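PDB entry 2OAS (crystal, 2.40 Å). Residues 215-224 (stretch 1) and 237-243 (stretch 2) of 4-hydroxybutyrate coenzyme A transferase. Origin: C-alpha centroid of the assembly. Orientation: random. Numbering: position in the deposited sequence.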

# COMPACT_ATOMS: atom_id res chain seq x y z
N PRO A 215 5.32 -21.68 -7.38
CA PRO A 215 5.86 -20.99 -8.56
C PRO A 215 6.31 -21.97 -9.63
O PRO A 215 6.01 -21.79 -10.81
N ASP A 216 7.04 -23.02 -9.24
CA ASP A 216 7.52 -24.00 -10.20
C ASP A 216 6.38 -24.67 -10.94
O ASP A 216 6.41 -24.80 -12.17
N ALA A 217 5.37 -25.12 -10.19
CA ALA A 217 4.22 -25.77 -10.77
C ALA A 217 3.57 -24.83 -11.77
O ALA A 217 3.10 -25.26 -12.82
N VAL A 218 3.55 -23.54 -11.45
CA VAL A 218 2.96 -22.55 -12.33
C VAL A 218 3.78 -22.44 -13.61
O VAL A 218 3.23 -22.42 -14.72
N LEU A 219 5.09 -22.36 -13.45
CA LEU A 219 6.00 -22.24 -14.59
C LEU A 219 5.92 -23.46 -15.48
O LEU A 219 6.03 -23.35 -16.70
N SER A 220 5.72 -24.62 -14.89
CA SER A 220 5.62 -25.84 -15.67
C SER A 220 4.36 -25.85 -16.53
O SER A 220 4.28 -26.59 -17.51
N CYS A 221 3.37 -25.03 -16.18
CA CYS A 221 2.13 -24.97 -16.95
C CYS A 221 2.13 -23.82 -17.95
O CYS A 221 1.11 -23.57 -18.60
N LEU A 222 3.26 -23.13 -18.09
CA LEU A 222 3.36 -22.01 -19.02
C LEU A 222 4.16 -22.37 -20.25
O LEU A 222 4.40 -21.52 -21.11
N THR A 223 4.58 -23.63 -20.34
CA THR A 223 5.38 -24.09 -21.48
C THR A 223 4.63 -23.99 -22.80
O THR A 223 5.17 -24.31 -23.86
N GLY A 224 3.38 -23.54 -22.73
CA GLY A 224 2.57 -23.39 -23.92
C GLY A 224 2.37 -21.94 -24.32
O GLY A 224 1.94 -21.65 -25.43
N ASP A 237 15.45 -21.43 -11.21
CA ASP A 237 15.52 -22.39 -12.30
C ASP A 237 14.24 -22.48 -13.09
O ASP A 237 14.26 -22.74 -14.29
N GLY A 238 13.11 -22.25 -12.42
CA GLY A 238 11.83 -22.31 -13.10
C GLY A 238 11.81 -21.43 -14.34
O GLY A 238 11.37 -21.85 -15.41
N ILE A 239 12.30 -20.22 -14.19
CA ILE A 239 12.31 -19.29 -15.30
C ILE A 239 13.28 -19.72 -16.39
O ILE A 239 12.95 -19.73 -17.57
N LEU A 240 14.47 -20.10 -15.96
CA LEU A 240 15.51 -20.54 -16.87
C LEU A 240 14.98 -21.56 -17.88
O LEU A 240 15.32 -21.49 -19.07
N GLN A 241 14.14 -22.48 -17.43
CA GLN A 241 13.58 -23.51 -18.32
C GLN A 241 12.67 -22.95 -19.41
O GLN A 241 12.67 -23.44 -20.53
N LEU A 242 11.89 -21.93 -19.07
CA LEU A 242 10.97 -21.31 -20.03
C LEU A 242 11.75 -20.44 -21.01
O LEU A 242 11.30 -20.19 -22.13
N VAL A 243 12.91 -19.98 -20.58
CA VAL A 243 13.73 -19.16 -21.45
C VAL A 243 14.29 -20.03 -22.56
O VAL A 243 14.22 -19.66 -23.74

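A helix and the loop that follows it pack on a second helix in a small, apolar, leucine-centred contact that buries 272 Å² and has no hydrogen bond across it; the two helices run nearly parallel (9° between their N-to-C directions, axes 9.3 Å apart at closest approach). Leu219 is the hub of stretch 1: its CA-to-CB bond points toward the other helix, and with chi1 m and chi2 t its methyls pack against Gly238, Ile239 and Leu242. Leu219 CD1 lies 3.4 Å from Gly238 CA; Leu219 CD2 lies 3.4 Å from Ile239 CD1 and 3.5 Å from Leu242 CD2. Gly238 makes this fit possible, because a CB there would fall 2.2 Å from Leu219 CD1. Ile239 (m, m) points away at CB, yet its terminal CD1 comes back to the contact. Leu242 (chi1 m, chi2 p) points toward stretch 1 and spans its C-terminal part: Leu242 CD1 sits 3.4 Å from Leu219 O and 4.3 Å from Thr223 CG2, and Leu242 CD2 lies 3.9 Å from Leu222 CB. Leu222 also points toward the partner, with chi1 between wells at -95°. At the margin, the CA-to-CB bond of Asp216 (m) points sideways, but the end of the side chain brings Asp216 OD1 to 4.0 Å from Gly238 CA. Ser220 (p) points away, and Ser220 OG donates a hydrogen bond to Ala217 O (2.5 Å) within its own stretch.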

# COMPACT_ATOMS: atom_id res chain seq x y z
CB PRO A 215 7.02 -20.19 -7.98
CG PRO A 215 6.52 -19.85 -6.60
CD PRO A 215 5.91 -21.15 -6.14
CB ASP A 216 8.36 -25.08 -9.52
CG ASP A 216 9.67 -24.55 -8.99
OD1 ASP A 216 10.36 -23.80 -9.72
OD2 ASP A 216 10.03 -24.91 -7.85
CB ALA A 217 3.22 -26.15 -9.67
CB VAL A 218 2.92 -21.16 -11.67
CG1 VAL A 218 2.36 -20.14 -12.65
CG2 VAL A 218 2.07 -21.21 -10.40
CB LEU A 219 7.42 -22.04 -14.09
CG LEU A 219 7.61 -20.68 -13.42
CD1 LEU A 219 8.91 -20.66 -12.66
CD2 LEU A 219 7.59 -19.59 -14.48
CB SER A 220 5.66 -27.06 -14.76
OG SER A 220 4.70 -26.96 -13.72
CB CYS A 221 0.93 -24.83 -16.02
SG CYS A 221 0.81 -26.12 -14.72
CB LEU A 222 4.01 -20.81 -18.33
CG LEU A 222 3.14 -19.72 -17.71
CD1 LEU A 222 2.09 -20.34 -16.81
CD2 LEU A 222 4.00 -18.75 -16.92
CB THR A 223 5.85 -25.56 -21.28
OG1 THR A 223 4.72 -26.43 -21.21
CG2 THR A 223 6.67 -25.69 -20.01
CB ASP A 237 15.90 -23.75 -11.74
CG ASP A 237 17.31 -23.77 -11.15
OD1 ASP A 237 18.26 -24.09 -11.89
OD2 ASP A 237 17.45 -23.44 -9.95
CB ILE A 239 12.68 -17.90 -14.83
CG1 ILE A 239 11.79 -17.52 -13.65
CG2 ILE A 239 12.52 -16.91 -15.96
CD1 ILE A 239 10.31 -17.53 -13.99
CB LEU A 240 16.67 -21.13 -16.05
CG LEU A 240 17.87 -21.74 -16.77
CD1 LEU A 240 18.56 -20.70 -17.63
CD2 LEU A 240 18.82 -22.31 -15.74
CB GLN A 241 12.80 -24.54 -17.50
CG GLN A 241 13.68 -25.38 -16.58
CD GLN A 241 12.91 -26.52 -15.93
OE1 GLN A 241 12.10 -26.30 -15.02
NE2 GLN A 241 13.14 -27.75 -16.42
CB LEU A 242 9.92 -20.47 -19.29
CG LEU A 242 8.63 -21.19 -18.86
CD1 LEU A 242 8.95 -22.49 -18.17
CD2 LEU A 242 7.81 -20.28 -17.95
CB VAL A 243 14.88 -18.50 -20.67
CG1 VAL A 243 15.82 -17.76 -21.62
CG2 VAL A 243 14.30 -17.54 -19.63